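Local coordinates for beta-porphyranase A (Bacteroides plebeius, PDB 4AW7), which cleaves the red-seaweed polysaccharide porphyran at beta-1,4 linkages between D-galactose and L-galactose-6-sulfate, releasing mostly disaccharides, at residues L482-T496 with D564-V578. Numbering follows the deposited sequence.
Sequences LKPISAGSSLSFPFT and DNNVDITFSDGGGHV
Strands 491-496 and 564-570 pair antiparallel from L491-I569 to F495-N565, with axes 4.7 Å apart, while K483 and P484 pair with V578 and H577 in a second sheet, where a G1 beta bulge sets L482 and K483 opposite V578. Just past P484, I485 N donates to G576 O and I485 O accepts from G575 N. I485 CD1 sits over one face of the F571 ring, 4.0 Å from its centroid, a CH-pi contact. V578 fills the angle between the sheets: its CG2 meets L491 CD1 tip to tip, and its CG1, anti to the backbone N (chi1 179°), lies 3.7 Å from F493 CZ. On the face bearing S492 and D568, the two N-H groups of N566 ND2 reach, in the amide plane, S492 OG (3.1 Å) and the syn side of D568 OD2 (2.9 Å), the latter 34° out of the carboxylate plane. Water 2 links D568 OD1 to S490 OG. A leucine in place of N566 would probably leave S492 OG and D568 OD2 without this shared donor, the carboxylate held less firmly. Consistent with a beta-sandwich, the chemistry is two-sided: F493, V567 and I569 pack on M581, while an amide-carboxylate-water network ties the S492 face.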
# COMPACT_ATOMS: atom_id res chain seq x y z
N LEU A 482 -13.46 15.33 -6.53
CA LEU A 482 -14.33 15.67 -5.39
C LEU A 482 -15.52 16.50 -5.81
O LEU A 482 -15.69 17.66 -5.41
CB LEU A 482 -13.50 16.30 -4.26
CG LEU A 482 -14.24 16.48 -2.92
CD1 LEU A 482 -14.83 15.16 -2.42
CD2 LEU A 482 -13.27 17.02 -1.90
N LYS A 483 -16.40 15.89 -6.59
CA LYS A 483 -17.56 16.59 -7.14
C LYS A 483 -18.83 16.08 -6.49
O LYS A 483 -19.10 14.90 -6.50
CB LYS A 483 -17.64 16.37 -8.66
CG LYS A 483 -16.43 16.81 -9.46
CD LYS A 483 -16.03 18.23 -9.28
CE LYS A 483 -17.07 19.17 -9.87
NZ LYS A 483 -16.53 20.57 -10.05
N PRO A 484 -19.66 16.98 -5.93
CA PRO A 484 -20.91 16.53 -5.33
C PRO A 484 -21.89 16.09 -6.39
O PRO A 484 -21.94 16.67 -7.47
CB PRO A 484 -21.44 17.79 -4.66
CG PRO A 484 -20.82 18.90 -5.32
CD PRO A 484 -19.46 18.43 -5.75
N ILE A 485 -22.61 15.03 -6.10
CA ILE A 485 -23.55 14.42 -7.03
C ILE A 485 -24.98 14.91 -6.79
O ILE A 485 -25.49 14.82 -5.68
CB ILE A 485 -23.54 12.90 -6.89
CG1 ILE A 485 -22.11 12.34 -7.16
CG2 ILE A 485 -24.60 12.22 -7.80
CD1 ILE A 485 -21.91 10.90 -6.67
N SER A 486 -25.64 15.34 -7.86
CA SER A 486 -27.05 15.73 -7.81
C SER A 486 -27.81 14.87 -8.79
O SER A 486 -27.29 14.50 -9.86
CB SER A 486 -27.18 17.17 -8.25
OG SER A 486 -26.68 18.03 -7.28
N ALA A 487 -29.07 14.58 -8.46
CA ALA A 487 -29.89 13.67 -9.28
C ALA A 487 -30.05 14.19 -10.70
O ALA A 487 -30.46 15.36 -10.91
CB ALA A 487 -31.29 13.48 -8.65
N GLY A 488 -29.71 13.33 -11.66
CA GLY A 488 -29.88 13.61 -13.10
C GLY A 488 -28.95 14.67 -13.67
O GLY A 488 -29.10 15.07 -14.82
N SER A 489 -27.94 15.10 -12.90
CA SER A 489 -27.08 16.18 -13.30
C SER A 489 -25.70 15.63 -13.72
O SER A 489 -24.92 15.15 -12.89
CB SER A 489 -26.89 17.16 -12.18
OG SER A 489 -26.15 18.27 -12.63
N SER A 490 -25.40 15.69 -15.00
CA SER A 490 -24.16 15.15 -15.53
C SER A 490 -22.94 15.85 -14.94
O SER A 490 -22.92 17.07 -14.72
CB SER A 490 -24.17 15.27 -17.06
OG SER A 490 -23.18 14.43 -17.64
N LEU A 491 -21.90 15.03 -14.66
CA LEU A 491 -20.61 15.50 -14.23
C LEU A 491 -19.58 15.20 -15.32
O LEU A 491 -19.51 14.06 -15.80
CB LEU A 491 -20.20 14.80 -12.93
CG LEU A 491 -21.01 15.20 -11.69
CD1 LEU A 491 -20.60 14.38 -10.49
CD2 LEU A 491 -20.77 16.67 -11.34
N SER A 492 -18.80 16.21 -15.64
CA SER A 492 -17.83 16.12 -16.72
C SER A 492 -16.40 16.07 -16.18
O SER A 492 -15.99 16.92 -15.39
CB SER A 492 -17.99 17.35 -17.60
OG SER A 492 -16.92 17.50 -18.52
N PHE A 493 -15.64 15.08 -16.64
CA PHE A 493 -14.24 14.90 -16.24
C PHE A 493 -13.34 14.93 -17.45
O PHE A 493 -13.35 13.95 -18.24
CB PHE A 493 -14.08 13.58 -15.44
CG PHE A 493 -14.79 13.62 -14.11
CD1 PHE A 493 -16.12 13.25 -14.03
CD2 PHE A 493 -14.14 14.07 -12.97
CE1 PHE A 493 -16.81 13.31 -12.82
CE2 PHE A 493 -14.80 14.13 -11.78
CZ PHE A 493 -16.14 13.75 -11.69
N PRO A 494 -12.55 16.01 -17.58
CA PRO A 494 -11.64 16.09 -18.73
C PRO A 494 -10.31 15.45 -18.43
O PRO A 494 -9.83 15.47 -17.27
CB PRO A 494 -11.48 17.61 -18.93
CG PRO A 494 -11.69 18.19 -17.58
CD PRO A 494 -12.63 17.29 -16.85
N PHE A 495 -9.71 14.89 -19.47
CA PHE A 495 -8.37 14.28 -19.42
C PHE A 495 -7.55 14.80 -20.58
O PHE A 495 -8.13 15.13 -21.63
CB PHE A 495 -8.47 12.76 -19.51
CG PHE A 495 -9.20 12.15 -18.37
CD1 PHE A 495 -10.58 12.07 -18.38
CD2 PHE A 495 -8.51 11.67 -17.27
CE1 PHE A 495 -11.26 11.53 -17.33
CE2 PHE A 495 -9.22 11.11 -16.19
CZ PHE A 495 -10.58 11.05 -16.23
N THR A 496 -6.24 14.89 -20.43
CA THR A 496 -5.34 15.39 -21.46
C THR A 496 -4.14 14.47 -21.64
O THR A 496 -3.77 13.72 -20.73
CB THR A 496 -4.86 16.82 -21.12
OG1 THR A 496 -4.10 16.82 -19.91
CG2 THR A 496 -6.05 17.80 -20.99
N ASP A 564 -6.87 14.93 -25.87
CA ASP A 564 -8.02 15.22 -24.98
C ASP A 564 -9.09 14.16 -25.04
O ASP A 564 -9.44 13.67 -26.10
CB ASP A 564 -8.67 16.53 -25.41
CG ASP A 564 -7.80 17.75 -25.12
OD1 ASP A 564 -6.69 17.74 -24.54
OD2 ASP A 564 -8.29 18.86 -25.50
N ASN A 565 -9.59 13.78 -23.86
CA ASN A 565 -10.69 12.87 -23.75
C ASN A 565 -11.60 13.38 -22.64
O ASN A 565 -11.13 14.13 -21.77
CB ASN A 565 -10.22 11.46 -23.43
CG ASN A 565 -9.50 10.80 -24.60
OD1 ASN A 565 -10.11 10.05 -25.34
ND2 ASN A 565 -8.20 11.08 -24.74
N ASN A 566 -12.87 13.01 -22.71
CA ASN A 566 -13.83 13.40 -21.69
C ASN A 566 -14.64 12.21 -21.24
O ASN A 566 -15.01 11.32 -22.03
CB ASN A 566 -14.76 14.49 -22.21
CG ASN A 566 -15.14 15.46 -21.10
OD1 ASN A 566 -14.34 16.33 -20.74
ND2 ASN A 566 -16.31 15.31 -20.56
N VAL A 567 -14.91 12.17 -19.93
CA VAL A 567 -15.79 11.19 -19.35
C VAL A 567 -16.95 11.95 -18.70
O VAL A 567 -16.70 12.88 -17.95
CB VAL A 567 -15.07 10.32 -18.34
CG1 VAL A 567 -16.07 9.35 -17.77
CG2 VAL A 567 -13.91 9.59 -19.01
N ASP A 568 -18.18 11.57 -19.01
CA ASP A 568 -19.37 12.20 -18.44
C ASP A 568 -20.14 11.14 -17.73
O ASP A 568 -20.37 10.07 -18.27
CB ASP A 568 -20.17 12.89 -19.55
CG ASP A 568 -19.37 14.00 -20.15
OD1 ASP A 568 -19.33 15.10 -19.59
OD2 ASP A 568 -18.67 13.78 -21.17
N ILE A 569 -20.57 11.42 -16.48
CA ILE A 569 -21.32 10.42 -15.74
C ILE A 569 -22.56 11.07 -15.09
O ILE A 569 -22.50 12.22 -14.67
CB ILE A 569 -20.46 9.62 -14.72
CG1 ILE A 569 -20.05 10.48 -13.55
CG2 ILE A 569 -19.24 9.02 -15.38
CD1 ILE A 569 -19.30 9.65 -12.48
N THR A 570 -23.64 10.31 -15.04
CA THR A 570 -24.89 10.81 -14.48
C THR A 570 -25.50 9.76 -13.57
O THR A 570 -25.77 8.64 -13.98
CB THR A 570 -25.89 11.28 -15.58
OG1 THR A 570 -25.22 12.16 -16.48
CG2 THR A 570 -27.07 12.03 -14.90
N PHE A 571 -25.75 10.15 -12.31
CA PHE A 571 -26.46 9.33 -11.35
C PHE A 571 -27.92 9.76 -11.34
O PHE A 571 -28.21 10.95 -11.46
CB PHE A 571 -25.87 9.49 -9.94
CG PHE A 571 -24.43 9.06 -9.82
CD1 PHE A 571 -23.40 9.89 -10.23
CD2 PHE A 571 -24.13 7.80 -9.36
CE1 PHE A 571 -22.06 9.49 -10.14
CE2 PHE A 571 -22.76 7.38 -9.25
CZ PHE A 571 -21.78 8.23 -9.65
N SER A 572 -28.78 8.80 -11.09
CA SER A 572 -30.23 9.08 -11.06
C SER A 572 -30.70 9.70 -9.74
O SER A 572 -31.83 10.24 -9.66
CB SER A 572 -30.96 7.80 -11.34
OG SER A 572 -30.73 6.82 -10.38
N ASP A 573 -29.84 9.61 -8.73
CA ASP A 573 -30.14 10.10 -7.38
C ASP A 573 -29.09 11.08 -6.90
O ASP A 573 -27.99 11.15 -7.45
CB ASP A 573 -30.35 8.91 -6.43
CG ASP A 573 -29.16 7.95 -6.37
OD1 ASP A 573 -28.21 8.11 -7.15
OD2 ASP A 573 -29.21 6.98 -5.58
N GLY A 574 -29.41 11.82 -5.85
CA GLY A 574 -28.55 12.83 -5.29
C GLY A 574 -27.81 12.36 -4.05
O GLY A 574 -28.26 11.43 -3.37
N GLY A 575 -26.69 13.03 -3.80
CA GLY A 575 -25.94 12.83 -2.56
C GLY A 575 -24.62 12.13 -2.81
O GLY A 575 -24.44 11.42 -3.79
N GLY A 576 -23.71 12.39 -1.90
CA GLY A 576 -22.36 11.82 -2.02
C GLY A 576 -21.53 12.58 -3.04
O GLY A 576 -21.89 13.66 -3.52
N HIS A 577 -20.35 12.04 -3.31
CA HIS A 577 -19.39 12.66 -4.20
C HIS A 577 -18.74 11.64 -5.09
O HIS A 577 -18.55 10.48 -4.70
CB HIS A 577 -18.26 13.34 -3.41
CG HIS A 577 -18.66 14.57 -2.67
ND1 HIS A 577 -19.32 14.53 -1.47
CD2 HIS A 577 -18.37 15.87 -2.91
CE1 HIS A 577 -19.52 15.78 -1.06
NE2 HIS A 577 -18.93 16.61 -1.90
N VAL A 578 -18.35 12.13 -6.26
CA VAL A 578 -17.33 11.42 -7.05
C VAL A 578 -15.99 11.95 -6.53
O VAL A 578 -15.65 13.11 -6.69
CB VAL A 578 -17.47 11.70 -8.55
CG1 VAL A 578 -16.37 10.95 -9.31
CG2 VAL A 578 -18.85 11.30 -9.06
O HOH W 1 -25.39 12.77 -11.31
O HOH W 2 -21.38 16.32 -18.37